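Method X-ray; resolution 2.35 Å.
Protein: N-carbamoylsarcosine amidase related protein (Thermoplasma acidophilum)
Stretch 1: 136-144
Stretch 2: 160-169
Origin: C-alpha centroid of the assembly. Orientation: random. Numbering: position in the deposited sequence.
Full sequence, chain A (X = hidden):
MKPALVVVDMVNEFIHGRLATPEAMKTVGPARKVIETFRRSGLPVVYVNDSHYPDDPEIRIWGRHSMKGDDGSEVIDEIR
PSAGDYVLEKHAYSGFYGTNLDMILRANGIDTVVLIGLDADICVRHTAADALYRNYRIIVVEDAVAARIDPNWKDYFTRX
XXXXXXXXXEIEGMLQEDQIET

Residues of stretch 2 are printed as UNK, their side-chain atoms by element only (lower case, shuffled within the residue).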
# COMPACT_ATOMS: atom_id res chain seq x y z
N TYR A 136 8.97 -9.67 7.49
CA TYR A 136 10.41 -9.82 7.56
C TYR A 136 10.86 -10.00 9.01
O TYR A 136 10.23 -9.48 9.93
CB TYR A 136 11.10 -8.59 6.98
CG TYR A 136 10.81 -8.42 5.53
CD1 TYR A 136 11.46 -9.21 4.58
CD2 TYR A 136 9.84 -7.54 5.09
CE1 TYR A 136 11.18 -9.10 3.24
CE2 TYR A 136 9.53 -7.43 3.73
CZ TYR A 136 10.21 -8.21 2.82
OH TYR A 136 9.93 -8.12 1.48
N ARG A 137 11.95 -10.73 9.20
CA ARG A 137 12.70 -10.66 10.48
C ARG A 137 13.62 -9.46 10.40
O ARG A 137 13.99 -9.01 9.31
CB ARG A 137 13.51 -11.92 10.76
CG ARG A 137 12.68 -13.19 10.93
CD ARG A 137 11.83 -13.20 12.22
NE ARG A 137 12.60 -12.89 13.44
CZ ARG A 137 13.55 -13.66 14.00
NH1 ARG A 137 13.89 -14.83 13.46
NH2 ARG A 137 14.16 -13.26 15.12
N ILE A 138 13.99 -8.95 11.58
CA ILE A 138 14.72 -7.70 11.67
C ILE A 138 15.99 -7.81 12.49
O ILE A 138 15.97 -8.33 13.61
CB ILE A 138 13.85 -6.59 12.29
CG1 ILE A 138 12.56 -6.37 11.45
CG2 ILE A 138 14.68 -5.28 12.41
CD1 ILE A 138 11.36 -5.64 12.17
N ILE A 139 17.09 -7.28 11.94
CA ILE A 139 18.35 -7.18 12.62
C ILE A 139 18.78 -5.74 12.50
O ILE A 139 18.63 -5.14 11.44
CB ILE A 139 19.44 -8.09 11.94
CG1 ILE A 139 19.02 -9.57 12.03
CG2 ILE A 139 20.85 -7.85 12.52
CD1 ILE A 139 19.97 -10.53 11.28
N VAL A 140 19.30 -5.19 13.59
CA VAL A 140 19.86 -3.85 13.62
C VAL A 140 21.32 -3.87 14.08
O VAL A 140 21.65 -4.52 15.05
CB VAL A 140 19.04 -2.97 14.58
CG1 VAL A 140 19.50 -1.51 14.48
CG2 VAL A 140 17.58 -3.09 14.26
N VAL A 141 22.20 -3.19 13.36
CA VAL A 141 23.62 -3.11 13.71
C VAL A 141 23.88 -1.88 14.57
O VAL A 141 24.12 -0.82 14.04
CB VAL A 141 24.47 -3.08 12.44
CG1 VAL A 141 25.98 -3.11 12.76
CG2 VAL A 141 24.07 -4.25 11.56
N GLU A 142 23.83 -2.05 15.90
CA GLU A 142 23.83 -0.94 16.85
C GLU A 142 24.87 0.15 16.58
O GLU A 142 24.53 1.33 16.62
CB GLU A 142 23.94 -1.43 18.30
CG GLU A 142 25.21 -2.20 18.66
CD GLU A 142 25.27 -2.69 20.13
OE1 GLU A 142 24.40 -2.35 20.96
OE2 GLU A 142 26.21 -3.45 20.45
N ASP A 143 26.09 -0.25 16.27
CA ASP A 143 27.19 0.69 16.09
C ASP A 143 27.13 1.36 14.75
O ASP A 143 27.85 2.33 14.49
CB ASP A 143 28.59 0.05 16.31
CG ASP A 143 28.84 -1.15 15.42
OD1 ASP A 143 27.89 -1.93 15.16
OD2 ASP A 143 29.99 -1.31 14.98
N ALA A 144 26.26 0.85 13.89
CA ALA A 144 26.05 1.47 12.61
C ALA A 144 24.73 2.26 12.58
O ALA A 144 24.30 2.70 11.54
CB ALA A 144 26.09 0.43 11.51
N UNK A 160 9.53 -4.15 20.79
CA UNK A 160 8.40 -3.81 19.93
C UNK A 160 8.46 -4.41 18.50
O UNK A 160 7.42 -4.74 17.91
c UNK A 160 8.21 -2.30 19.83
c UNK A 160 8.07 -1.72 21.25
c UNK A 160 6.97 -2.00 18.91
N UNK A 161 9.64 -4.55 17.95
CA UNK A 161 9.79 -5.16 16.64
C UNK A 161 10.46 -6.53 16.67
O UNK A 161 10.82 -7.05 15.61
c UNK A 161 10.19 -0.45 15.87
c UNK A 161 8.65 -2.67 15.34
c UNK A 161 10.00 -2.85 15.65
c UNK A 161 8.09 -1.42 15.30
o UNK A 161 8.32 0.93 15.53
c UNK A 161 8.87 -0.31 15.56
c UNK A 161 10.76 -1.73 15.92
c UNK A 161 10.60 -4.22 15.72
N UNK A 162 10.66 -7.10 17.87
CA UNK A 162 11.37 -8.36 18.03
C UNK A 162 12.73 -8.39 17.37
O UNK A 162 13.23 -9.47 17.03
N UNK A 163 13.35 -7.23 17.18
CA UNK A 163 14.65 -7.14 16.48
C UNK A 163 15.74 -7.80 17.28
O UNK A 163 15.70 -7.77 18.53
c UNK A 163 15.06 -5.70 16.19
N UNK A 164 16.70 -8.41 16.59
CA UNK A 164 17.91 -8.84 17.25
C UNK A 164 18.98 -7.81 16.92
O UNK A 164 19.13 -7.41 15.76
o UNK A 164 18.73 -10.14 15.43
c UNK A 164 18.36 -10.22 16.80
c UNK A 164 17.26 -11.24 16.95
N UNK A 165 19.77 -7.44 17.92
CA UNK A 165 20.77 -6.39 17.82
C UNK A 165 22.17 -7.02 17.68
O UNK A 165 22.53 -7.90 18.44
c UNK A 165 19.30 -4.96 19.30
c UNK A 165 20.72 -5.50 19.08
c UNK A 165 21.74 -4.38 18.99
N UNK A 166 22.95 -6.56 16.71
CA UNK A 166 24.29 -7.08 16.47
C UNK A 166 25.27 -5.93 16.39
O UNK A 166 24.86 -4.78 16.31
c UNK A 166 23.60 -11.59 15.89
c UNK A 166 24.33 -7.85 15.15
n UNK A 166 23.74 -12.46 17.10
c UNK A 166 23.54 -9.17 15.15
c UNK A 166 24.06 -10.16 16.18
N UNK A 167 26.57 -6.25 16.40
CA UNK A 167 27.61 -5.26 16.16
C UNK A 167 28.22 -5.47 14.79
O UNK A 167 28.13 -6.56 14.22
c UNK A 167 29.11 -5.02 19.72
c UNK A 167 28.68 -5.30 17.25
c UNK A 167 28.10 -5.38 18.65
c UNK A 167 29.89 -2.67 19.49
n UNK A 167 30.86 -3.00 18.64
n UNK A 167 29.07 -3.59 20.01
n UNK A 167 29.74 -1.40 19.85
N UNK A 168 28.83 -4.42 14.25
CA UNK A 168 29.34 -4.48 12.89
C UNK A 168 30.36 -5.60 12.74
O UNK A 168 30.37 -6.29 11.73
o UNK A 168 30.86 -2.62 13.34
c UNK A 168 29.92 -3.14 12.43
N UNK A 169 31.17 -5.81 13.79
CA UNK A 169 32.21 -6.86 13.76
C UNK A 169 31.69 -8.30 13.83
O UNK A 169 32.48 -9.23 13.69
c UNK A 169 32.78 -6.57 16.26
o UNK A 169 31.78 -7.26 16.57
c UNK A 169 33.31 -6.61 14.82
o UNK A 169 33.37 -5.84 17.07

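Position 160 carries three side-chain carbons, one bonded to CA and bearing the other two. This beta-branched, all-carbon pattern is valine; Val-160 lies in the last part of a helix and stays out of reach of stretch 1.

Position 161 has a carbon leading into a six-carbon ring that bears one oxygen, which defines tyrosine. The CA-to-CB bond of Tyr-161 points toward stretch 1, and its CB lies 3.9 Å from Ile-138 CD1, but the ring leads away and its hydroxyl is hydrogen-bonded elsewhere in the structure.

Position 162 has no side-chain atoms, so it is glycine. Its phi/psi of 52/25 leaves the helical region with positive phi, a conformation that by itself favours glycine; an ideal CB would find nothing of stretch 1 within 5.5 Å, so backbone conformation rather than crowding by that stretch fits Gly-162.

Position 163 has a single carbon, hence alanine. The CB of Ala-163 packs 3.8 Å from Ile-138 CG2 and 4.1 Å from Val-140 CG2, making a small apolar cluster.

At position 164 one carbon carries an oxygen and a carbon. That is threonine, with chi1 at 66° (p). Thr-164 OG1 sits 3.5 Å from Ile-139 CG1, a contact on the sheet face shared by these two bridged residues.

Position 165 repeats the three-carbon branched pattern of 160 and is valine. Val-165 pairs with Val-140 on the other face, and its CG1 reaches 3.7 Å from Glu-142 CB.

Position 166 shows four carbons in a row ending in nitrogen: lysine. The CG of Lys-166 passes 4.0 Å from Ile-139 CG2, after which the chain leads away, leaving its charged end without a partner in stretch 1.

Position 167 has three carbons, a nitrogen, then a carbon bearing two nitrogens, the guanidinium of arginine. Arg-167 NE lies 2.9 Å from Glu-142 OE2 in a salt bridge whose hydrogen bond is weak, with an N-H...O angle of 128°. Asp-143 CG lies over one face of the guanidinium.

Position 168 has one carbon and one oxygen, identifying serine. Ser-168 N donates to Asp-143 OD1 at 2.8 Å (138°). The modelled approach of its side-chain oxygen to the same carboxylate is too short to interpret.

Position 169 has two carbons, the second carrying two oxygens: aspartate. The side chain of Asp-169 remains beyond contact range.

The contact works as a parallel strand pairing extended by polar side chains. Thr-164 N to Ile-138 O and Val-140 N to Thr-164 O are hydrogen bonds of 3.1 Å each; Lys-166 N to Val-140 O and Glu-142 N to Lys-166 O measure 2.9 Å each. Their alternation between strands holds the register, and the axes differ by 30°. Before the paired segment, Ile-138 packs against Tyr-161 and Ala-163; after it, the turn from Val-141 to Ala-144 carries two acidic residues that engage Arg-167 and Ser-168. Together the stretches bury 713 Å².

Stretch 2 (160-169) VYGATVKRSD
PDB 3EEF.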